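Local coordinates for protein abietadiene synthase, chloroplastic (Abies grandis, PDB 3S9V) that belongs to the terpene synthase family, as a mainly helical plant chloroplast enzyme carrying a metal-binding domain, at residues N629-N634 with A697-C702; N682-Y687 with H718-M723; D539-H544 with D548-F553; L671-L676 with E724-E729; A512-E517 with V747-R752. All coordinates share one frame; numbering follows the deposited sequence.

Contact 1 (N629-N634 with A697-C702)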
# COMPACT_ATOMS: atom_id res chain seq x y z
N ASN A 629 6.62 -15.56 32.15
CA ASN A 629 7.55 -16.31 31.31
C ASN A 629 7.18 -17.77 31.14
O ASN A 629 7.19 -18.29 30.02
CB ASN A 629 8.97 -16.21 31.86
CG ASN A 629 9.64 -14.91 31.50
OD1 ASN A 629 9.09 -13.83 31.73
ND2 ASN A 629 10.84 -15.00 30.93
N GLU A 630 6.86 -18.44 32.24
CA GLU A 630 6.51 -19.84 32.14
C GLU A 630 5.20 -20.02 31.39
O GLU A 630 5.09 -20.91 30.55
CB GLU A 630 6.38 -20.49 33.52
CG GLU A 630 5.94 -21.95 33.46
CD GLU A 630 6.10 -22.69 34.78
OE1 GLU A 630 5.53 -22.23 35.79
OE2 GLU A 630 6.78 -23.73 34.81
N TYR A 631 4.23 -19.17 31.67
CA TYR A 631 2.94 -19.25 31.00
C TYR A 631 3.09 -19.02 29.50
O TYR A 631 2.72 -19.87 28.68
CB TYR A 631 1.95 -18.23 31.57
CG TYR A 631 0.67 -18.14 30.76
CD1 TYR A 631 0.49 -17.13 29.82
CD2 TYR A 631 -0.35 -19.09 30.92
CE1 TYR A 631 -0.68 -17.07 29.04
CE2 TYR A 631 -1.52 -19.03 30.15
CZ TYR A 631 -1.67 -18.02 29.22
OH TYR A 631 -2.82 -17.95 28.46
N ILE A 632 3.64 -17.86 29.15
CA ILE A 632 3.84 -17.52 27.75
C ILE A 632 4.58 -18.59 26.95
O ILE A 632 4.22 -18.84 25.81
CB ILE A 632 4.55 -16.16 27.60
CG1 ILE A 632 3.50 -15.07 27.43
CG2 ILE A 632 5.47 -16.15 26.39
CD1 ILE A 632 2.58 -15.31 26.24
N GLU A 633 5.61 -19.21 27.53
CA GLU A 633 6.33 -20.25 26.80
C GLU A 633 5.41 -21.40 26.37
O GLU A 633 5.49 -21.87 25.24
CB GLU A 633 7.50 -20.79 27.62
CG GLU A 633 8.66 -19.81 27.74
CD GLU A 633 9.10 -19.23 26.38
OE1 GLU A 633 9.35 -20.02 25.44
OE2 GLU A 633 9.21 -17.99 26.27
N ASN A 634 4.55 -21.86 27.27
CA ASN A 634 3.61 -22.95 26.95
C ASN A 634 2.43 -22.44 26.11
O ASN A 634 2.00 -23.09 25.15
CB ASN A 634 3.07 -23.58 28.23
CG ASN A 634 2.19 -24.79 27.94
OD1 ASN A 634 2.68 -25.83 27.51
ND2 ASN A 634 0.90 -24.65 28.18
N ALA A 697 -5.49 -18.28 34.62
CA ALA A 697 -4.14 -18.20 34.10
C ALA A 697 -4.11 -17.65 32.67
O ALA A 697 -4.51 -18.33 31.73
CB ALA A 697 -3.48 -19.57 34.14
N SER A 698 -3.62 -16.42 32.52
CA SER A 698 -3.53 -15.80 31.21
C SER A 698 -2.39 -14.80 31.16
O SER A 698 -1.77 -14.49 32.17
CB SER A 698 -4.85 -15.10 30.85
OG SER A 698 -5.02 -13.89 31.58
N ALA A 699 -2.10 -14.29 29.97
CA ALA A 699 -1.03 -13.32 29.83
C ALA A 699 -1.18 -12.23 30.89
O ALA A 699 -0.30 -12.06 31.74
CB ALA A 699 -1.06 -12.71 28.44
N ILE A 700 -2.29 -11.50 30.86
CA ILE A 700 -2.52 -10.41 31.81
C ILE A 700 -2.52 -10.88 33.26
O ILE A 700 -1.77 -10.35 34.08
CB ILE A 700 -3.87 -9.69 31.54
CG1 ILE A 700 -3.85 -9.01 30.17
CG2 ILE A 700 -4.12 -8.63 32.60
CD1 ILE A 700 -3.82 -9.97 28.99
N GLN A 701 -3.34 -11.88 33.57
CA GLN A 701 -3.44 -12.42 34.92
C GLN A 701 -2.08 -12.79 35.50
O GLN A 701 -1.78 -12.49 36.66
CB GLN A 701 -4.36 -13.64 34.94
CG GLN A 701 -5.80 -13.32 34.55
CD GLN A 701 -6.70 -14.55 34.52
OE1 GLN A 701 -6.52 -15.45 33.70
NE2 GLN A 701 -7.67 -14.59 35.43
N CYS A 702 -1.26 -13.45 34.69
CA CYS A 702 0.06 -13.88 35.11
C CYS A 702 1.02 -12.72 35.31
O CYS A 702 1.81 -12.71 36.25
CB CYS A 702 0.65 -14.86 34.10
SG CYS A 702 -0.19 -16.46 34.04
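Y631 presses its ring largely against main-chain atoms of a turn, with the CA of S698 lying over one face at 3.5 Å from Y631 CZ. The remaining neighbours meet the ring obliquely. The carbonyl O of A697 approaches CE2, and the amide N of A699 comes within 3.3 Å of Y631 CE1. The sulfur of C702 touches near the ring's root, with SG 3.7 Å from Y631 CB and 34° off the ring normal, in a Cys sulfur-aromatic contact. With CG anti to the backbone N (chi1 171°), the tyrosine leaves helix 628-638 straight for this turn.

The turn is the N-terminal start of helix 699-706. S698 is its N-cap residue, and its OG accepts from Q701 N over 3.3 Å at a fairly straight 159°; a small hydroxyl residue suits that place because it satisfies an amide that lacks a helical acceptor. The A699 amide is used differently: it donates to D683 OD2, on helix 669-693, and the Y631 hydroxyl is bonded to that same oxygen. A tyrosine is therefore well fitted here: the small residues A697, S698 and A699 let its ring come close to the main chain, while its phenol end finds a buried carboxylate. The negative charge of D683, also paired with R679, is probably further stabilised by the start of helix 699-706, whose A699 amide points at it.

Contact 2 (N682-Y687 with H718-M723)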
# COMPACT_ATOMS: atom_id res chain seq x y z
N ASN A 682 -4.82 -12.64 21.42
CA ASN A 682 -5.95 -13.45 21.85
C ASN A 682 -6.25 -13.23 23.33
O ASN A 682 -7.41 -13.07 23.72
CB ASN A 682 -5.63 -14.93 21.59
CG ASN A 682 -6.76 -15.87 21.99
OD1 ASN A 682 -7.09 -16.00 23.17
ND2 ASN A 682 -7.35 -16.54 21.00
N ASP A 683 -5.20 -13.19 24.15
CA ASP A 683 -5.33 -13.01 25.60
C ASP A 683 -5.75 -11.62 26.06
O ASP A 683 -6.58 -11.49 26.95
CB ASP A 683 -4.01 -13.40 26.29
CG ASP A 683 -3.92 -14.89 26.61
OD1 ASP A 683 -4.51 -15.71 25.87
OD2 ASP A 683 -3.24 -15.24 27.59
N THR A 684 -5.19 -10.58 25.46
CA THR A 684 -5.55 -9.22 25.85
C THR A 684 -7.04 -8.98 25.59
O THR A 684 -7.66 -8.13 26.23
CB THR A 684 -4.75 -8.17 25.05
OG1 THR A 684 -4.95 -8.39 23.65
CG2 THR A 684 -3.27 -8.28 25.38
N LYS A 685 -7.60 -9.74 24.66
CA LYS A 685 -9.00 -9.63 24.31
C LYS A 685 -9.87 -10.53 25.18
O LYS A 685 -10.52 -10.06 26.11
CB LYS A 685 -9.18 -10.01 22.83
CG LYS A 685 -10.51 -9.63 22.21
CD LYS A 685 -10.55 -8.15 21.83
CE LYS A 685 -11.79 -7.83 21.00
NZ LYS A 685 -11.79 -6.41 20.51
N THR A 686 -9.86 -11.82 24.87
CA THR A 686 -10.66 -12.82 25.58
C THR A 686 -10.53 -12.87 27.10
O THR A 686 -11.48 -13.29 27.78
CB THR A 686 -10.39 -14.24 25.05
OG1 THR A 686 -9.01 -14.58 25.27
CG2 THR A 686 -10.70 -14.33 23.56
N TYR A 687 -9.38 -12.47 27.64
CA TYR A 687 -9.21 -12.52 29.09
C TYR A 687 -10.37 -11.78 29.76
O TYR A 687 -10.69 -12.02 30.92
CB TYR A 687 -7.87 -11.90 29.50
CG TYR A 687 -7.97 -10.58 30.24
CD1 TYR A 687 -8.31 -9.40 29.57
CD2 TYR A 687 -7.72 -10.51 31.61
CE1 TYR A 687 -8.40 -8.19 30.26
CE2 TYR A 687 -7.81 -9.31 32.30
CZ TYR A 687 -8.15 -8.15 31.62
OH TYR A 687 -8.24 -6.96 32.30
N HIS A 718 1.22 -3.08 29.05
CA HIS A 718 2.54 -3.70 28.93
C HIS A 718 2.50 -4.90 27.98
O HIS A 718 3.42 -5.10 27.18
CB HIS A 718 3.06 -4.14 30.30
CG HIS A 718 4.31 -4.96 30.23
ND1 HIS A 718 4.32 -6.33 30.33
CD2 HIS A 718 5.60 -4.59 30.02
CE1 HIS A 718 5.55 -6.78 30.18
NE2 HIS A 718 6.35 -5.74 30.00
N VAL A 719 1.43 -5.69 28.06
CA VAL A 719 1.27 -6.84 27.19
C VAL A 719 1.13 -6.40 25.73
O VAL A 719 1.58 -7.09 24.82
CB VAL A 719 0.05 -7.68 27.60
CG1 VAL A 719 -0.22 -8.75 26.56
CG2 VAL A 719 0.32 -8.32 28.95
N TYR A 720 0.51 -5.24 25.51
CA TYR A 720 0.35 -4.70 24.16
C TYR A 720 1.72 -4.27 23.66
O TYR A 720 2.00 -4.31 22.46
CB TYR A 720 -0.57 -3.47 24.17
CG TYR A 720 -2.05 -3.79 24.27
CD1 TYR A 720 -2.90 -2.99 25.02
CD2 TYR A 720 -2.59 -4.88 23.59
CE1 TYR A 720 -4.26 -3.27 25.11
CE2 TYR A 720 -3.95 -5.18 23.66
CZ TYR A 720 -4.78 -4.37 24.43
OH TYR A 720 -6.12 -4.66 24.52
N SER A 721 2.56 -3.85 24.59
CA SER A 721 3.91 -3.41 24.25
C SER A 721 4.76 -4.59 23.80
O SER A 721 5.45 -4.52 22.78
CB SER A 721 4.55 -2.73 25.46
OG SER A 721 5.74 -2.07 25.09
N VAL A 722 4.70 -5.68 24.56
CA VAL A 722 5.44 -6.90 24.23
C VAL A 722 4.99 -7.43 22.87
O VAL A 722 5.81 -7.81 22.03
CB VAL A 722 5.22 -8.00 25.30
CG1 VAL A 722 5.95 -9.27 24.91
CG2 VAL A 722 5.70 -7.51 26.65
N MET A 723 3.68 -7.44 22.65
CA MET A 723 3.11 -7.93 21.40
C MET A 723 3.66 -7.11 20.26
O MET A 723 4.12 -7.66 19.26
CB MET A 723 1.59 -7.83 21.43
CG MET A 723 0.88 -8.52 20.26
SD MET A 723 -0.92 -8.24 20.32
CE MET A 723 -1.02 -6.73 19.42
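T684 meets V719 and Y720 with its two branches and its CB spread against both of them. The threonine and valine side chains slide past each other in opposite directions, and the pair is tight, T684 CG2 standing 3.3 Å from V719 CG1. V719 turns that methyl to the interface because CG1 is anti to its own backbone N (chi1 171°). The tyrosine comes at a slant instead: Y720 CE2 lies 3.4 Å from T684 OG1 and equally near CB, in an oblique approach that is neither stack nor hydrogen bond.

The hydroxyl of T684 is turned back to its own helix, bonded to the carbonyl oxygens of V681 and L680. This explains why threonine fits: the polar branch is satisfied locally and the methyl is left for packing. Two residues on, T686 does likewise, OG1 donating to N682 O at 2.7 Å from 43° above the carbonyl plane, while T686 N also bonds to that oxygen.

N682, T686 and E690 match in sequence the NSE/DTE motif, the second of the family's two metal-binding motifs. The motif's helix, 669-693, thus rests on helix 712-736 through T684, with N682 reaching M754 of helix 741-757 and M723 packing on L680 and V681.

Contact 3 (D539-H544 with D548-F553)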
# COMPACT_ATOMS: atom_id res chain seq x y z
N ASP A 539 -11.00 -27.43 22.90
CA ASP A 539 -12.19 -27.50 23.74
C ASP A 539 -12.18 -28.80 24.54
O ASP A 539 -12.56 -28.81 25.72
CB ASP A 539 -13.47 -27.43 22.89
CG ASP A 539 -13.65 -26.09 22.19
OD1 ASP A 539 -13.27 -25.04 22.77
OD2 ASP A 539 -14.19 -26.07 21.06
N LEU A 540 -11.75 -29.88 23.91
CA LEU A 540 -11.69 -31.17 24.57
C LEU A 540 -10.79 -31.11 25.80
O LEU A 540 -11.22 -31.44 26.90
CB LEU A 540 -11.17 -32.24 23.60
CG LEU A 540 -11.30 -33.67 24.13
CD1 LEU A 540 -12.79 -34.02 24.26
CD2 LEU A 540 -10.60 -34.64 23.19
N TYR A 541 -9.54 -30.69 25.61
CA TYR A 541 -8.59 -30.60 26.72
C TYR A 541 -8.97 -29.53 27.73
O TYR A 541 -8.53 -29.57 28.87
CB TYR A 541 -7.17 -30.32 26.21
CG TYR A 541 -6.47 -31.54 25.68
CD1 TYR A 541 -6.93 -32.20 24.54
CD2 TYR A 541 -5.36 -32.06 26.34
CE1 TYR A 541 -6.32 -33.37 24.09
CE2 TYR A 541 -4.74 -33.23 25.89
CZ TYR A 541 -5.23 -33.88 24.77
OH TYR A 541 -4.65 -35.05 24.35
N ASP A 542 -9.79 -28.57 27.32
CA ASP A 542 -10.20 -27.51 28.24
C ASP A 542 -11.61 -27.76 28.77
O ASP A 542 -12.18 -26.92 29.46
CB ASP A 542 -10.13 -26.15 27.53
CG ASP A 542 -10.47 -25.00 28.46
OD1 ASP A 542 -9.88 -24.92 29.55
OD2 ASP A 542 -11.33 -24.16 28.09
N ALA A 543 -12.15 -28.93 28.44
CA ALA A 543 -13.50 -29.30 28.87
C ALA A 543 -13.56 -29.53 30.38
O ALA A 543 -14.62 -29.82 30.93
CB ALA A 543 -13.97 -30.55 28.13
N HIS A 544 -12.41 -29.39 31.03
CA HIS A 544 -12.32 -29.57 32.48
C HIS A 544 -12.79 -30.95 32.92
O HIS A 544 -13.22 -31.14 34.06
CB HIS A 544 -13.12 -28.48 33.20
CG HIS A 544 -12.51 -27.12 33.09
ND1 HIS A 544 -13.23 -25.96 33.33
CD2 HIS A 544 -11.25 -26.72 32.78
CE1 HIS A 544 -12.43 -24.91 33.17
NE2 HIS A 544 -11.23 -25.35 32.84
N ASP A 548 -7.06 -38.08 33.38
CA ASP A 548 -6.81 -39.48 33.08
C ASP A 548 -7.38 -39.80 31.70
O ASP A 548 -6.78 -40.56 30.93
CB ASP A 548 -7.45 -40.36 34.15
CG ASP A 548 -6.71 -40.30 35.48
OD1 ASP A 548 -7.37 -40.41 36.54
OD2 ASP A 548 -5.47 -40.16 35.47
N ASP A 549 -8.54 -39.23 31.39
CA ASP A 549 -9.18 -39.44 30.10
C ASP A 549 -8.38 -38.80 28.96
O ASP A 549 -8.15 -39.41 27.91
CB ASP A 549 -10.61 -38.87 30.10
CG ASP A 549 -11.60 -39.76 30.84
OD1 ASP A 549 -11.24 -40.91 31.18
OD2 ASP A 549 -12.75 -39.32 31.06
N LEU A 550 -7.95 -37.55 29.18
CA LEU A 550 -7.17 -36.83 28.19
C LEU A 550 -5.91 -37.62 27.85
O LEU A 550 -5.45 -37.62 26.70
CB LEU A 550 -6.77 -35.44 28.71
CG LEU A 550 -7.93 -34.46 28.95
CD1 LEU A 550 -7.38 -33.13 29.42
CD2 LEU A 550 -8.71 -34.28 27.67
N LYS A 551 -5.37 -38.29 28.86
CA LYS A 551 -4.17 -39.09 28.67
C LYS A 551 -4.37 -40.22 27.65
O LYS A 551 -3.42 -40.66 27.00
CB LYS A 551 -3.71 -39.67 30.00
CG LYS A 551 -2.37 -40.36 29.91
CD LYS A 551 -2.02 -41.11 31.18
CE LYS A 551 -0.77 -41.94 30.95
NZ LYS A 551 -0.93 -42.83 29.75
N LEU A 552 -5.60 -40.70 27.52
CA LEU A 552 -5.89 -41.75 26.56
C LEU A 552 -5.75 -41.17 25.16
O LEU A 552 -5.22 -41.83 24.26
CB LEU A 552 -7.31 -42.30 26.74
CG LEU A 552 -7.67 -42.92 28.09
CD1 LEU A 552 -9.17 -43.21 28.11
CD2 LEU A 552 -6.87 -44.19 28.33
N PHE A 553 -6.22 -39.94 24.97
CA PHE A 553 -6.12 -39.30 23.67
C PHE A 553 -4.65 -39.09 23.31
O PHE A 553 -4.19 -39.46 22.23
CB PHE A 553 -6.87 -37.96 23.68
CG PHE A 553 -7.18 -37.42 22.29
CD1 PHE A 553 -6.21 -36.78 21.53
CD2 PHE A 553 -8.46 -37.58 21.75
CE1 PHE A 553 -6.50 -36.30 20.25
CE2 PHE A 553 -8.76 -37.10 20.47
CZ PHE A 553 -7.78 -36.47 19.72
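L550 sets its methyl CD2 over the centre of the Y541 ring, 4.1 Å from the centroid and only 11° off the ring normal, a CH-pi contact in which the ring face takes up the branched leucine end. The second methyl also touches the tyrosine, CD1 lying 3.8 Å from Y541 CD2, while CD2 reaches as far as the carbonyl O of L540. A leucine suits this place, since its fork can cover both ring and main chain.

Y541 lies in the last turn of helix 521-541, within the sequence DDLYD, which matches the aspartate-rich DDxxD motif of class I terpene synthases, associated in the family with metal binding. The chain then turns back within a few residues into helix 547-559, A543 N bonding to L540 O at 3.1 Å on the way.

A tyrosine serves here because its broad face receives L550 while its hydroxyl bonds to T554 OG1. F553 lies at the edge of that ring, with CD1 3.7 Å from Y541 OH. CG of F553 stands anti to its backbone N (chi1 -162°), which carries the ring over to L540, CD2 to CD2 at 3.9 Å. Its apolar ring suits packing between L540 and F576 of helix 570-594, which meets it edge-to-face.

Contact 4 (L671-L676 with E724-E729)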
# COMPACT_ATOMS: atom_id res chain seq x y z
N LEU A 671 8.80 -18.96 13.81
CA LEU A 671 7.57 -19.61 14.23
C LEU A 671 7.21 -19.27 15.68
O LEU A 671 6.04 -19.14 16.02
CB LEU A 671 7.70 -21.13 14.09
CG LEU A 671 6.38 -21.91 14.07
CD1 LEU A 671 5.79 -21.84 12.66
CD2 LEU A 671 6.61 -23.36 14.47
N GLN A 672 8.22 -19.12 16.53
CA GLN A 672 8.00 -18.79 17.93
C GLN A 672 7.33 -17.43 18.09
O GLN A 672 6.41 -17.27 18.89
CB GLN A 672 9.32 -18.82 18.71
CG GLN A 672 9.97 -20.21 18.72
CD GLN A 672 11.35 -20.24 19.37
OE1 GLN A 672 12.06 -19.24 19.38
NE2 GLN A 672 11.73 -21.39 19.91
N LEU A 673 7.78 -16.45 17.31
CA LEU A 673 7.21 -15.11 17.36
C LEU A 673 5.75 -15.10 16.89
O LEU A 673 4.92 -14.36 17.42
CB LEU A 673 8.04 -14.16 16.51
CG LEU A 673 9.32 -13.61 17.15
CD1 LEU A 673 10.15 -12.89 16.11
CD2 LEU A 673 8.95 -12.66 18.28
N MET A 674 5.46 -15.92 15.88
CA MET A 674 4.12 -16.02 15.34
C MET A 674 3.21 -16.50 16.45
O MET A 674 2.16 -15.91 16.71
CB MET A 674 4.09 -17.03 14.17
CG MET A 674 2.69 -17.39 13.69
SD MET A 674 2.65 -18.92 12.70
CE MET A 674 2.91 -20.10 14.00
N GLY A 675 3.64 -17.57 17.11
CA GLY A 675 2.86 -18.12 18.21
C GLY A 675 2.72 -17.12 19.34
O GLY A 675 1.64 -16.98 19.92
N LEU A 676 3.80 -16.42 19.66
CA LEU A 676 3.77 -15.44 20.74
C LEU A 676 2.77 -14.33 20.44
O LEU A 676 1.90 -14.05 21.27
CB LEU A 676 5.16 -14.83 20.98
CG LEU A 676 5.27 -13.73 22.05
CD1 LEU A 676 4.80 -14.29 23.38
CD2 LEU A 676 6.72 -13.22 22.16
N GLU A 724 3.61 -5.79 20.42
CA GLU A 724 4.10 -4.87 19.40
C GLU A 724 5.57 -5.05 19.05
O GLU A 724 5.93 -5.06 17.87
CB GLU A 724 3.86 -3.42 19.84
CG GLU A 724 2.41 -3.00 19.87
CD GLU A 724 1.72 -3.21 18.54
OE1 GLU A 724 2.26 -2.75 17.51
OE2 GLU A 724 0.63 -3.83 18.52
N ASN A 725 6.43 -5.18 20.06
CA ASN A 725 7.84 -5.36 19.77
C ASN A 725 8.03 -6.69 19.05
O ASN A 725 8.87 -6.81 18.17
CB ASN A 725 8.67 -5.33 21.06
CG ASN A 725 8.61 -3.98 21.76
OD1 ASN A 725 8.76 -2.93 21.12
ND2 ASN A 725 8.40 -4.01 23.07
N ALA A 726 7.20 -7.67 19.42
CA ALA A 726 7.25 -8.99 18.80
C ALA A 726 6.82 -8.92 17.34
O ALA A 726 7.37 -9.61 16.49
CB ALA A 726 6.36 -9.95 19.56
N LEU A 727 5.81 -8.09 17.06
CA LEU A 727 5.32 -7.95 15.69
C LEU A 727 6.38 -7.24 14.85
O LEU A 727 6.53 -7.51 13.65
CB LEU A 727 4.02 -7.13 15.67
CG LEU A 727 2.71 -7.87 16.00
CD1 LEU A 727 1.58 -6.86 16.20
CD2 LEU A 727 2.39 -8.84 14.87
N GLU A 728 7.10 -6.34 15.50
CA GLU A 728 8.15 -5.59 14.83
C GLU A 728 9.29 -6.56 14.49
O GLU A 728 9.85 -6.52 13.40
CB GLU A 728 8.63 -4.47 15.75
CG GLU A 728 9.33 -3.33 15.05
CD GLU A 728 9.22 -2.03 15.84
OE1 GLU A 728 9.55 -2.03 17.04
OE2 GLU A 728 8.81 -1.01 15.25
N GLU A 729 9.61 -7.44 15.43
CA GLU A 729 10.66 -8.42 15.20
C GLU A 729 10.19 -9.41 14.13
O GLU A 729 10.98 -9.87 13.30
CB GLU A 729 11.01 -9.18 16.50
CG GLU A 729 12.13 -10.20 16.29
CD GLU A 729 12.71 -10.80 17.57
OE1 GLU A 729 13.50 -11.76 17.46
OE2 GLU A 729 12.39 -10.31 18.68
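L673 and A726 bring the two helical segments together, their CA atoms 6.3 Å apart. The axes of 671-676 and 724-729 pass within 9.5 Å of each other, and their N-to-C directions differ by 147°, so the chains run against one another at a marked tilt. Such an approach suits an alanine on one side, whose single methyl takes up little of the gap.

L673 and L676 both point toward that methyl. CD2 of L673 lies 4.0 Å from A726 CB, and CD2 of L676 touches the same atom from the next turn at 4.2 Å. L673 is shared out between its branches, for CD1 meets the aliphatic part of E729 instead, 3.3 Å from its CG. The leucine and the glutamate cross at about a right angle. E729 has CG anti to the backbone N (chi1 -179°) and stays extended beyond it, which carries its methylenes across the leucine methyl and sends the carboxylate onward to R669, where OE1 forms a salt bridge with NE. With its other methyl, CD1, L676 packs on I632 of helix 628-638.

No hydrogen bond joins the two segments: their cohesion is apolar, and E729 serves it mainly with its carbon chain. Its charge is spent on R669 at the less deeply buried border, which probably lowers the cost of placing a glutamate beside leucine.

Contact 5 (A512-E517 with V747-R752)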
# COMPACT_ATOMS: atom_id res chain seq x y z
N ALA A 512 -7.97 -18.75 3.07
CA ALA A 512 -8.53 -18.23 1.83
C ALA A 512 -8.21 -16.75 1.67
O ALA A 512 -8.07 -16.25 0.56
CB ALA A 512 -10.04 -18.45 1.80
N SER A 513 -8.10 -16.04 2.78
CA SER A 513 -7.81 -14.62 2.74
C SER A 513 -6.37 -14.28 2.38
O SER A 513 -6.10 -13.16 1.92
CB SER A 513 -8.15 -13.98 4.09
OG SER A 513 -7.10 -14.20 5.03
N PHE A 514 -5.43 -15.21 2.58
CA PHE A 514 -4.03 -14.92 2.25
C PHE A 514 -3.33 -15.83 1.24
O PHE A 514 -2.54 -15.34 0.44
CB PHE A 514 -3.19 -14.77 3.54
CG PHE A 514 -3.07 -16.03 4.36
CD1 PHE A 514 -2.12 -17.00 4.04
CD2 PHE A 514 -3.87 -16.22 5.48
CE1 PHE A 514 -1.98 -18.16 4.83
CE2 PHE A 514 -3.74 -17.37 6.27
CZ PHE A 514 -2.79 -18.34 5.94
N ILE A 515 -3.59 -17.13 1.27
CA ILE A 515 -2.99 -18.04 0.28
C ILE A 515 -4.12 -18.48 -0.63
O ILE A 515 -4.51 -19.64 -0.67
CB ILE A 515 -2.31 -19.29 0.91
CG1 ILE A 515 -3.25 -19.97 1.91
CG2 ILE A 515 -1.00 -18.88 1.57
CD1 ILE A 515 -2.78 -21.36 2.34
N PHE A 516 -4.65 -17.50 -1.34
CA PHE A 516 -5.78 -17.62 -2.24
C PHE A 516 -5.57 -18.26 -3.62
O PHE A 516 -6.53 -18.75 -4.21
CB PHE A 516 -6.36 -16.23 -2.44
CG PHE A 516 -5.35 -15.24 -2.97
CD1 PHE A 516 -5.20 -15.06 -4.34
CD2 PHE A 516 -4.53 -14.53 -2.10
CE1 PHE A 516 -4.24 -14.18 -4.83
CE2 PHE A 516 -3.57 -13.65 -2.58
CZ PHE A 516 -3.43 -13.47 -3.95
N GLU A 517 -4.35 -18.24 -4.13
CA GLU A 517 -4.09 -18.80 -5.46
C GLU A 517 -4.69 -20.19 -5.69
O GLU A 517 -4.67 -21.03 -4.79
CB GLU A 517 -2.58 -18.85 -5.76
CG GLU A 517 -1.85 -17.50 -5.79
CD GLU A 517 -1.36 -17.05 -4.42
OE1 GLU A 517 -0.23 -16.51 -4.34
OE2 GLU A 517 -2.09 -17.22 -3.42
N VAL A 747 3.63 -18.45 7.70
CA VAL A 747 3.96 -18.05 9.06
C VAL A 747 3.45 -16.65 9.40
O VAL A 747 2.76 -16.47 10.40
CB VAL A 747 5.49 -18.10 9.29
CG1 VAL A 747 5.82 -17.59 10.70
CG2 VAL A 747 5.99 -19.51 9.12
N PHE A 748 3.79 -15.68 8.56
CA PHE A 748 3.41 -14.28 8.79
C PHE A 748 1.91 -13.98 8.66
O PHE A 748 1.36 -13.19 9.43
CB PHE A 748 4.21 -13.39 7.83
CG PHE A 748 4.14 -11.93 8.17
CD1 PHE A 748 4.81 -11.43 9.27
CD2 PHE A 748 3.41 -11.05 7.38
CE1 PHE A 748 4.74 -10.08 9.60
CE2 PHE A 748 3.33 -9.70 7.70
CZ PHE A 748 4.00 -9.22 8.80
N GLU A 749 1.26 -14.59 7.69
CA GLU A 749 -0.17 -14.37 7.48
C GLU A 749 -0.99 -15.00 8.59
O GLU A 749 -2.05 -14.49 8.95
CB GLU A 749 -0.61 -14.95 6.14
CG GLU A 749 0.03 -14.29 4.93
CD GLU A 749 -0.22 -12.79 4.87
OE1 GLU A 749 -1.35 -12.37 5.18
OE2 GLU A 749 0.71 -12.05 4.50
N THR A 750 -0.52 -16.12 9.12
CA THR A 750 -1.24 -16.77 10.20
C THR A 750 -1.24 -15.82 11.41
O THR A 750 -2.25 -15.69 12.09
CB THR A 750 -0.61 -18.15 10.56
OG1 THR A 750 -0.86 -19.08 9.49
CG2 THR A 750 -1.22 -18.70 11.83
N ALA A 751 -0.12 -15.14 11.66
CA ALA A 751 -0.07 -14.18 12.77
C ALA A 751 -1.05 -13.03 12.50
O ALA A 751 -1.77 -12.58 13.39
CB ALA A 751 1.36 -13.63 12.96
N ARG A 752 -1.09 -12.56 11.25
CA ARG A 752 -1.98 -11.47 10.87
C ARG A 752 -3.44 -11.82 11.08
O ARG A 752 -4.21 -11.01 11.60
CB ARG A 752 -1.76 -11.08 9.41
CG ARG A 752 -0.34 -10.66 9.10
CD ARG A 752 -0.15 -10.45 7.62
NE ARG A 752 -0.37 -9.06 7.23
CZ ARG A 752 -0.20 -8.61 5.99
NH1 ARG A 752 0.18 -9.44 5.03
NH2 ARG A 752 -0.37 -7.32 5.73
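F514 lays its ring over E749 of helix 741-757. CB of E749 sits above one ring face, 3.4 Å from the centroid and 20° off the normal, a close CH-pi contact displaced toward CG and CD1. The phenylalanine CG lies between its backbone N and carbonyl carbon (chi1 65°), a crowded position that turns one ring face to E749. T750 OG1 comes obliquely to F514 CZ at 4.1 Å; its bonds go to L746 O and to Y527 OH.

A glutamate suits the place facing the ring because it has both carbon chain and charge to offer: E749 gives CB and CG to the ring, and the bend at chi2 (-57°) turns its carboxylate to R752. R752 NH1 donates to E749 OE2 at 2.7 Å; the oxygen uses its syn lone pair and lies in the guanidinium plane. Further along the segment, F516 meets R431 in a cation-pi contact, and E517 forms a salt bridge with R745.

F514 on E749, together with the E517-R745 salt bridge, thus joins the region of helix 504-514 to helix 741-757, two members of the all-helical bundle that forms the class I terpene synthase fold.

Overall arrangement
From the N-terminal side, contact 5 opens first, at 512-517, and closes last, at 747-752, so every other contact lies within its loop. Contact 3 closes early, joining two consecutive helices across a short turn before contact 1 opens. The remaining three interlock: contact 1 opens at 629-634, contacts 4 and 2 open along helix 669-693, and contact 1 then closes at 697-702, crossing both. Contact 2 closes at 718-723 and contact 4, around it, at 724-729, both between helices 669-693 and 712-736. Contact 1 touches both contact 2 and contact 4, while M674 links contact 4 to contact 5. Contact 3 stands apart, its centre about 21 Å from that of contact 1.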